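Local coordinates for protein folylpolyglutamate synthase (FolC) (Helicobacter pylori, PDB 6K8C) that probably joins glutamate to dihydropteroate and, in successive steps, to reduced folates, at the cost of ATP, at residues Phe64-Leu69 against Tyr138-Ala143; Lys156-Val161 against Glu252-Cys257; Ile180-Leu185 against Gln206-Glu211. One frame throughout, in Å; residues are numbered along the deposited sequence.

Contact 1: residues Phe64-Leu69 against Tyr138-Ala143; sequences FLTLLL and YLVLEA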
loop_
_atom_site.group_PDB
_atom_site.type_symbol
_atom_site.label_atom_id
_atom_site.label_comp_id
_atom_site.label_asym_id
_atom_site.label_seq_id
_atom_site.Cartn_x
_atom_site.Cartn_y
_atom_site.Cartn_z
ATOM N N PHE A 64 -0.676 -2.511 -10.267
ATOM C CA PHE A 64 -0.832 -2.316 -11.708
ATOM C C PHE A 64 0.319 -2.961 -12.467
ATOM O O PHE A 64 0.110 -3.683 -13.449
ATOM C CB PHE A 64 -0.895 -0.819 -12.039
ATOM C CG PHE A 64 -2.282 -0.248 -12.084
ATOM C CD1 PHE A 64 -3.317 -0.931 -12.695
ATOM C CD2 PHE A 64 -2.541 1.000 -11.532
ATOM C CE1 PHE A 64 -4.593 -0.384 -12.744
ATOM C CE2 PHE A 64 -3.814 1.554 -11.576
ATOM C CZ PHE A 64 -4.841 0.859 -12.183
ATOM N N LEU A 65 1.553 -2.705 -12.020
ATOM C CA LEU A 65 2.714 -3.345 -12.632
ATOM C C LEU A 65 2.620 -4.863 -12.531
ATOM O O LEU A 65 2.879 -5.577 -13.508
ATOM C CB LEU A 65 3.995 -2.837 -11.969
ATOM C CG LEU A 65 5.319 -3.474 -12.405
ATOM C CD1 LEU A 65 5.560 -3.281 -13.893
ATOM C CD2 LEU A 65 6.473 -2.890 -11.610
ATOM N N THR A 66 2.252 -5.372 -11.348
ATOM C CA THR A 66 2.082 -6.810 -11.146
ATOM C C THR A 66 1.079 -7.400 -12.136
ATOM O O THR A 66 1.311 -8.472 -12.709
ATOM C CB THR A 66 1.630 -7.083 -9.703
ATOM O OG1 THR A 66 2.642 -6.645 -8.787
ATOM C CG2 THR A 66 1.371 -8.580 -9.475
ATOM N N LEU A 67 -0.053 -6.716 -12.337
ATOM C CA LEU A 67 -1.074 -7.223 -13.253
ATOM C C LEU A 67 -0.576 -7.225 -14.694
ATOM O O LEU A 67 -0.837 -8.175 -15.441
ATOM C CB LEU A 67 -2.357 -6.399 -13.135
ATOM C CG LEU A 67 -3.069 -6.499 -11.782
ATOM C CD1 LEU A 67 -4.297 -5.591 -11.736
ATOM C CD2 LEU A 67 -3.430 -7.954 -11.451
ATOM N N LEU A 68 0.138 -6.173 -15.102
ATOM C CA LEU A 68 0.673 -6.130 -16.460
ATOM C C LEU A 68 1.664 -7.263 -16.695
ATOM O O LEU A 68 1.634 -7.926 -17.736
ATOM C CB LEU A 68 1.332 -4.774 -16.726
ATOM C CG LEU A 68 0.412 -3.557 -16.791
ATOM C CD1 LEU A 68 1.209 -2.278 -16.595
ATOM C CD2 LEU A 68 -0.359 -3.527 -18.106
ATOM N N LEU A 69 2.562 -7.496 -15.734
ATOM C CA LEU A 69 3.535 -8.574 -15.879
ATOM C C LEU A 69 2.847 -9.932 -15.918
ATOM O O LEU A 69 3.187 -10.788 -16.746
ATOM C CB LEU A 69 4.555 -8.513 -14.738
ATOM C CG LEU A 69 5.449 -7.271 -14.752
ATOM C CD1 LEU A 69 6.206 -7.111 -13.437
ATOM C CD2 LEU A 69 6.415 -7.336 -15.920
ATOM N N TYR A 138 9.309 -12.170 -11.265
ATOM C CA TYR A 138 9.435 -10.807 -10.775
ATOM C C TYR A 138 8.941 -10.745 -9.340
ATOM O O TYR A 138 7.978 -11.425 -8.973
ATOM C CB TYR A 138 8.643 -9.811 -11.641
ATOM C CG TYR A 138 9.205 -9.661 -13.036
ATOM C CD1 TYR A 138 10.189 -8.720 -13.314
ATOM C CD2 TYR A 138 8.757 -10.470 -14.076
ATOM C CE1 TYR A 138 10.711 -8.587 -14.592
ATOM C CE2 TYR A 138 9.274 -10.349 -15.348
ATOM C CZ TYR A 138 10.250 -9.407 -15.604
ATOM O OH TYR A 138 10.764 -9.282 -16.879
ATOM N N LEU A 139 9.611 -9.926 -8.539
ATOM C CA LEU A 139 9.211 -9.650 -7.165
ATOM C C LEU A 139 9.030 -8.144 -7.043
ATOM O O LEU A 139 10.002 -7.387 -7.149
ATOM C CB LEU A 139 10.252 -10.171 -6.177
ATOM C CG LEU A 139 10.046 -9.784 -4.711
ATOM C CD1 LEU A 139 8.698 -10.279 -4.213
ATOM C CD2 LEU A 139 11.180 -10.324 -3.851
ATOM N N VAL A 140 7.785 -7.708 -6.875
ATOM C CA VAL A 140 7.457 -6.296 -6.701
ATOM C C VAL A 140 7.400 -6.048 -5.199
ATOM O O VAL A 140 6.483 -6.513 -4.516
ATOM C CB VAL A 140 6.141 -5.917 -7.396
ATOM C CG1 VAL A 140 5.893 -4.407 -7.279
ATOM C CG2 VAL A 140 6.185 -6.308 -8.875
ATOM N N LEU A 141 8.388 -5.316 -4.696
ATOM C CA LEU A 141 8.710 -5.243 -3.274
ATOM C C LEU A 141 8.457 -3.823 -2.785
ATOM O O LEU A 141 9.215 -2.904 -3.112
ATOM C CB LEU A 141 10.168 -5.647 -3.056
ATOM C CG LEU A 141 10.668 -6.161 -1.709
ATOM C CD1 LEU A 141 10.081 -7.522 -1.396
ATOM C CD2 LEU A 141 12.184 -6.224 -1.743
ATOM N N GLU A 142 7.403 -3.647 -2.000
ATOM C CA GLU A 142 7.075 -2.340 -1.448
ATOM C C GLU A 142 7.906 -2.078 -0.201
ATOM O O GLU A 142 7.975 -2.923 0.699
ATOM C CB GLU A 142 5.588 -2.277 -1.110
ATOM C CG GLU A 142 5.087 -0.922 -0.664
ATOM C CD GLU A 142 3.622 -0.969 -0.293
ATOM O OE1 GLU A 142 3.309 -0.869 0.911
ATOM O OE2 GLU A 142 2.783 -1.125 -1.204
ATOM N N ALA A 143 8.538 -0.911 -0.147
ATOM C CA ALA A 143 9.317 -0.552 1.028
ATOM C C ALA A 143 8.400 -0.304 2.221
ATOM O O ALA A 143 7.257 0.140 2.077
ATOM C CB ALA A 143 10.167 0.690 0.751
#
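Leu-69 sets both methyls over one face of the Tyr-138 ring, the two side chains crossing at about a right angle. This is a CH-pi contact: the Leu-69 CD2 methyl stands 4.3 Å from the ring centroid of Tyr-138, 13° off the normal and shifted toward CE2. The other methyl, Leu-69 CD1, covers the root of the ring, 4.0 Å from Tyr-138 CG. Phe-74 meets the same ring edge-to-face.

The remaining contacts run through one methyl of Val-140. Its chi1 of -176° sends CG1 anti to the backbone N and turns CG2 to the helix, where it comes 3.6 Å from Thr-66 OG1. That hydroxyl bonds to the Gly-62 carbonyl a helical turn earlier, so the oxygen is satisfied although it abuts an apolar group. Leu-65 CD2 adds a looser apolar touch, 4.4 Å from Val-140 CG2.

The two axes run antiparallel, 174° apart and 9.5 Å from each other. Such a helix covering parallel strands belongs to the P-loop NTPase core of Mur ligase-type enzymes: helix 58-70 starts within the glycine-rich P-loop sequence and packs on central strand 138-142.

Contact 2: residues Lys156-Val161 against Glu252-Cys257; sequences KKTLSV and ETLLPC
Leu-159 and Leu-254 meet methyl against branch, their side chains crossing at a slant. The touching atom on the strand side is Leu-159 CD2, which sits 4.0 Å from Leu-254 CD2 and just as close to CG of that leucine. One methyl therefore rests against the fork of the opposing side chain, not against a single methyl end. The two residues reach this point by different routes. Leu-159 points toward the helix, with CG anti to its backbone N (chi1 176°), and brings both methyls into contact. Leu-254 leaves the backbone at an angle to the strand, and the turn at chi1 (-63°), with CG beside the backbone N, brings its fork round to the strand.

Two threonine methyls flank this pair. Leu-159 CD1 approaches Thr-253 CG2 at 4.4 Å, while Thr-158 CG2 lies at a similar 4.4 Å from Leu-254 CD2. Each threonine thus turns carbon toward a leucine and has its hydroxyl engaged outside the contact: Thr-253 OG1 bonds back to the Lys-249 carbonyl within its own helix, and Thr-158 OG1 makes a weak bond with Val-49 N. The meeting is purely apolar, partly buried at the last turn of the helix.

Strand 159-162 runs between strands 48-53 and 191-194, its backbone bonded to His-51 on one and to Leu-191 and Ile-193 on the other. Such helices layered on a mainly parallel sheet are the alpha/beta arrangement of the Mur ligase middle domain. Helix 241-254 covers this part of the sheet: Leu-254 also touches Ile-50, Thr-253 touches Ile-193, and one turn back Ala-250 packs on both Leu-159 and Val-161. Helix 58-70 packs beside it, Leu-65 touching Leu-254 and Leu-69 touching Leu-255.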
loop_
_atom_site.group_PDB
_atom_site.type_symbol
_atom_site.label_atom_id
_atom_site.label_comp_id
_atom_site.label_asym_id
_atom_site.label_seq_id
_atom_site.Cartn_x
_atom_site.Cartn_y
_atom_site.Cartn_z
ATOM N N LYS A 156 18.984 -7.250 -3.697
ATOM C CA LYS A 156 19.486 -6.643 -4.921
ATOM C C LYS A 156 18.309 -6.273 -5.814
ATOM O O LYS A 156 17.337 -7.023 -5.932
ATOM C CB LYS A 156 20.441 -7.590 -5.649
ATOM C CG LYS A 156 21.880 -7.514 -5.149
ATOM C CD LYS A 156 22.757 -8.579 -5.790
ATOM C CE LYS A 156 23.981 -8.875 -4.936
ATOM N NZ LYS A 156 24.777 -10.009 -5.484
ATOM N N LYS A 157 18.387 -5.102 -6.429
ATOM C CA LYS A 157 17.258 -4.542 -7.151
ATOM C C LYS A 157 17.583 -4.417 -8.631
ATOM O O LYS A 157 18.681 -3.996 -9.008
ATOM C CB LYS A 157 16.861 -3.178 -6.580
ATOM C CG LYS A 157 17.998 -2.187 -6.463
ATOM C CD LYS A 157 17.490 -0.840 -5.982
ATOM C CE LYS A 157 16.963 -0.933 -4.560
ATOM N NZ LYS A 157 17.987 -0.512 -3.569
ATOM N N THR A 158 16.621 -4.806 -9.461
ATOM C CA THR A 158 16.689 -4.518 -10.888
ATOM C C THR A 158 16.233 -3.095 -11.182
ATOM O O THR A 158 16.807 -2.414 -12.040
ATOM C CB THR A 158 15.819 -5.517 -11.648
ATOM O OG1 THR A 158 16.174 -6.847 -11.259
ATOM C CG2 THR A 158 15.983 -5.359 -13.151
ATOM N N LEU A 159 15.211 -2.628 -10.472
ATOM C CA LEU A 159 14.566 -1.365 -10.797
ATOM C C LEU A 159 13.934 -0.807 -9.533
ATOM O O LEU A 159 13.394 -1.564 -8.728
ATOM C CB LEU A 159 13.499 -1.568 -11.874
ATOM C CG LEU A 159 12.631 -0.387 -12.286
ATOM C CD1 LEU A 159 13.454 0.596 -13.100
ATOM C CD2 LEU A 159 11.435 -0.901 -13.079
ATOM N N SER A 160 14.020 0.508 -9.359
ATOM C CA SER A 160 13.264 1.209 -8.332
ATOM C C SER A 160 12.176 2.044 -8.995
ATOM O O SER A 160 12.388 2.614 -10.070
ATOM C CB SER A 160 14.169 2.112 -7.489
ATOM O OG SER A 160 15.186 1.357 -6.849
ATOM N N VAL A 161 11.006 2.094 -8.367
ATOM C CA VAL A 161 9.922 2.974 -8.791
ATOM C C VAL A 161 9.639 3.929 -7.643
ATOM O O VAL A 161 9.228 3.497 -6.559
ATOM C CB VAL A 161 8.659 2.190 -9.175
ATOM C CG1 VAL A 161 7.537 3.155 -9.532
ATOM C CG2 VAL A 161 8.950 1.254 -10.342
ATOM N N GLU A 252 7.303 -1.129 -19.436
ATOM C CA GLU A 252 8.053 -0.949 -20.675
ATOM C C GLU A 252 9.558 -0.942 -20.430
ATOM O O GLU A 252 10.330 -1.359 -21.301
ATOM C CB GLU A 252 7.612 0.351 -21.357
ATOM C CG GLU A 252 6.128 0.364 -21.717
ATOM C CD GLU A 252 5.644 1.713 -22.216
ATOM O OE1 GLU A 252 6.391 2.705 -22.083
ATOM O OE2 GLU A 252 4.512 1.780 -22.741
ATOM N N THR A 253 9.998 -0.463 -19.262
ATOM C CA THR A 253 11.428 -0.445 -18.963
ATOM C C THR A 253 11.947 -1.852 -18.696
ATOM O O THR A 253 13.070 -2.192 -19.089
ATOM C CB THR A 253 11.707 0.468 -17.766
ATOM O OG1 THR A 253 11.235 1.789 -18.053
ATOM C CG2 THR A 253 13.204 0.545 -17.469
ATOM N N LEU A 254 11.138 -2.685 -18.036
ATOM C CA LEU A 254 11.524 -4.070 -17.809
ATOM C C LEU A 254 11.486 -4.883 -19.095
ATOM O O LEU A 254 12.305 -5.790 -19.274
ATOM C CB LEU A 254 10.608 -4.704 -16.761
ATOM C CG LEU A 254 10.646 -4.094 -15.354
ATOM C CD1 LEU A 254 9.414 -4.513 -14.562
ATOM C CD2 LEU A 254 11.923 -4.506 -14.627
ATOM N N LEU A 255 10.556 -4.578 -19.999
ATOM C CA LEU A 255 10.321 -5.383 -21.199
ATOM C C LEU A 255 10.335 -4.469 -22.416
ATOM O O LEU A 255 9.299 -4.237 -23.052
ATOM C CB LEU A 255 8.999 -6.148 -21.090
ATOM C CG LEU A 255 8.886 -7.161 -19.945
ATOM C CD1 LEU A 255 7.436 -7.592 -19.747
ATOM C CD2 LEU A 255 9.768 -8.379 -20.195
ATOM N N PRO A 256 11.507 -3.932 -22.776
ATOM C CA PRO A 256 11.556 -2.940 -23.859
ATOM C C PRO A 256 11.219 -3.506 -25.225
ATOM O O PRO A 256 10.943 -2.724 -26.141
ATOM C CB PRO A 256 13.003 -2.432 -23.810
ATOM C CG PRO A 256 13.770 -3.550 -23.206
ATOM C CD PRO A 256 12.844 -4.229 -22.233
ATOM N N CYS A 257 11.225 -4.825 -25.393
ATOM C CA CYS A 257 10.899 -5.427 -26.677
ATOM C C CYS A 257 9.419 -5.747 -26.826
ATOM O O CYS A 257 8.988 -6.111 -27.925
ATOM C CB CYS A 257 11.733 -6.695 -26.883
ATOM S SG CYS A 257 13.507 -6.399 -26.705
#

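Contact 3: residues Ile180-Leu185 against Gln206-Glu211; sequences IAQTKL and QKIAKE
Gln-182 OE1 is gripped by Lys-186 NZ through a hydrogen bond and at the same time abuts Ile-208 CD1 at 3.6 Å. The amide's other end is held too, since NE2 bonds to Glu-178 OE2. Two charged partners, Glu-178 one turn back in the helix and Lys-186 just past its end, thus hold the amide at both ends and fix its rotation. A bend at chi2 (-52°) folds the Gln-182 chain so that the O and N end of the amide comes to the isoleucine methyl, the oxygen being nearer than NE2 at 4.0 Å from Ile-208 CD1.

Ile-208 is the residue that reaches across. Its CD1 wedges between this amide and the start of the Leu-185 side chain, 3.8 Å from Leu-185 CB. Its branch methyl CG2 rests against the backbone instead, 3.8 Å from Leu-185 O.

Around the contact Leu-185 also packs on Ala-205, Gln-182 on Ala-204, and Ile-208 also touches Met-188. The two helices are successive connections of the parallel sheet: helix 177-185 links strands 159-162 and 191-194, and helix 199-211 links 191-194 and 215-218, the side-by-side packing of consecutive beta-alpha-beta crossovers.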
loop_
_atom_site.group_PDB
_atom_site.type_symbol
_atom_site.label_atom_id
_atom_site.label_comp_id
_atom_site.label_asym_id
_atom_site.label_seq_id
_atom_site.Cartn_x
_atom_site.Cartn_y
_atom_site.Cartn_z
ATOM N N ILE A 180 12.834 13.872 4.215
ATOM C CA ILE A 180 12.082 12.688 3.807
ATOM C C ILE A 180 12.602 12.175 2.473
ATOM O O ILE A 180 12.891 10.982 2.312
ATOM C CB ILE A 180 10.577 12.999 3.733
ATOM C CG1 ILE A 180 10.079 13.591 5.054
ATOM C CG2 ILE A 180 9.794 11.744 3.361
ATOM C CD1 ILE A 180 10.217 12.665 6.229
ATOM N N ALA A 181 12.741 13.079 1.500
ATOM C CA ALA A 181 13.209 12.693 0.177
ATOM C C ALA A 181 14.591 12.058 0.243
ATOM O O ALA A 181 14.873 11.098 -0.484
ATOM C CB ALA A 181 13.225 13.912 -0.744
ATOM N N GLN A 182 15.455 12.568 1.123
ATOM C CA GLN A 182 16.828 12.078 1.193
ATOM C C GLN A 182 16.876 10.604 1.572
ATOM O O GLN A 182 17.550 9.805 0.913
ATOM C CB GLN A 182 17.629 12.912 2.193
ATOM C CG GLN A 182 18.193 14.184 1.607
ATOM C CD GLN A 182 18.971 13.934 0.335
ATOM O OE1 GLN A 182 19.790 13.018 0.262
ATOM N NE2 GLN A 182 18.712 14.745 -0.681
ATOM N N THR A 183 16.158 10.222 2.631
ATOM C CA THR A 183 16.223 8.843 3.106
ATOM C C THR A 183 15.658 7.871 2.077
ATOM O O THR A 183 16.188 6.767 1.899
ATOM C CB THR A 183 15.481 8.707 4.437
ATOM O OG1 THR A 183 14.066 8.734 4.208
ATOM C CG2 THR A 183 15.857 9.846 5.369
ATOM N N LYS A 184 14.584 8.264 1.387
ATOM C CA LYS A 184 13.992 7.391 0.379
ATOM C C LYS A 184 14.887 7.270 -0.848
ATOM O O LYS A 184 15.093 6.169 -1.370
ATOM C CB LYS A 184 12.607 7.912 -0.015
ATOM C CG LYS A 184 11.595 7.924 1.121
ATOM C CD LYS A 184 10.181 8.142 0.602
ATOM C CE LYS A 184 9.165 8.197 1.740
ATOM N NZ LYS A 184 8.985 6.877 2.393
ATOM N N LEU A 185 15.438 8.388 -1.317
ATOM C CA LEU A 185 16.152 8.402 -2.584
ATOM C C LEU A 185 17.584 7.898 -2.477
ATOM O O LEU A 185 18.153 7.485 -3.493
ATOM C CB LEU A 185 16.153 9.818 -3.166
ATOM C CG LEU A 185 14.781 10.334 -3.602
ATOM C CD1 LEU A 185 14.785 11.855 -3.698
ATOM C CD2 LEU A 185 14.376 9.705 -4.925
ATOM N N GLN A 206 17.579 14.002 -8.785
ATOM C CA GLN A 206 18.522 14.202 -9.882
ATOM C C GLN A 206 19.947 14.341 -9.366
ATOM O O GLN A 206 20.895 13.853 -9.993
ATOM C CB GLN A 206 18.129 15.436 -10.696
ATOM C CG GLN A 206 16.944 15.203 -11.610
ATOM C CD GLN A 206 16.326 16.491 -12.106
ATOM O OE1 GLN A 206 16.603 17.572 -11.582
ATOM N NE2 GLN A 206 15.484 16.384 -13.126
ATOM N N LYS A 207 20.118 15.011 -8.227
ATOM C CA LYS A 207 21.449 15.179 -7.658
ATOM C C LYS A 207 22.035 13.839 -7.230
ATOM O O LYS A 207 23.216 13.563 -7.474
ATOM C CB LYS A 207 21.370 16.155 -6.483
ATOM C CG LYS A 207 22.591 16.228 -5.586
ATOM C CD LYS A 207 22.323 17.226 -4.462
ATOM C CE LYS A 207 23.592 17.647 -3.743
ATOM N NZ LYS A 207 23.288 18.680 -2.711
ATOM N N ILE A 208 21.220 12.985 -6.609
ATOM C CA ILE A 208 21.710 11.684 -6.170
ATOM C C ILE A 208 22.017 10.796 -7.370
ATOM O O ILE A 208 23.045 10.110 -7.400
ATOM C CB ILE A 208 20.699 11.030 -5.212
ATOM C CG1 ILE A 208 20.779 11.686 -3.829
ATOM C CG2 ILE A 208 20.944 9.529 -5.101
ATOM C CD1 ILE A 208 19.502 11.585 -3.028
ATOM N N ALA A 209 21.147 10.807 -8.386
ATOM C CA ALA A 209 21.375 9.967 -9.560
ATOM C C ALA A 209 22.675 10.336 -10.261
ATOM O O ALA A 209 23.426 9.457 -10.703
ATOM C CB ALA A 209 20.197 10.077 -10.531
ATOM N N LYS A 210 22.954 11.635 -10.381
ATOM C CA LYS A 210 24.214 12.070 -10.970
ATOM C C LYS A 210 25.395 11.619 -10.123
ATOM O O LYS A 210 26.406 11.140 -10.653
ATOM C CB LYS A 210 24.207 13.591 -11.130
ATOM C CG LYS A 210 25.433 14.169 -11.814
ATOM C CD LYS A 210 25.316 15.684 -11.907
ATOM C CE LYS A 210 26.494 16.302 -12.641
ATOM N NZ LYS A 210 26.243 17.741 -12.940
ATOM N N GLU A 211 25.275 11.744 -8.799
ATOM C CA GLU A 211 26.347 11.317 -7.905
ATOM C C GLU A 211 26.621 9.821 -8.030
ATOM O O GLU A 211 27.775 9.386 -7.954
ATOM C CB GLU A 211 25.994 11.680 -6.461
ATOM C CG GLU A 211 27.012 11.220 -5.428
ATOM C CD GLU A 211 26.551 9.994 -4.661
ATOM O OE1 GLU A 211 25.541 10.089 -3.929
ATOM O OE2 GLU A 211 27.198 8.934 -4.793
#

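Contacts 1 and 2 form one continuous apolar layer on the central sheet, with centres about 10 Å apart. The end of helix 241-254 and the residue after it bridge them: Leu-254 CD1 lies 4.1 Å from Leu-65 CD1, and Leu-255 CD2 touches Tyr-138 OH at 3.6 Å. Contact 3 stands apart, its centre about 23 Å from that of contact 1 and about 19 Å from that of contact 2, with nearest atoms about 7 Å away in each case. In sequence it nests inside the loop that contact 2 closes. Helix 58-70 of contact 1 starts in the P-loop, a likely ATP site, and helix 177-185 of contact 3 reaches the same loop through Lys-184, which touches Thr-55.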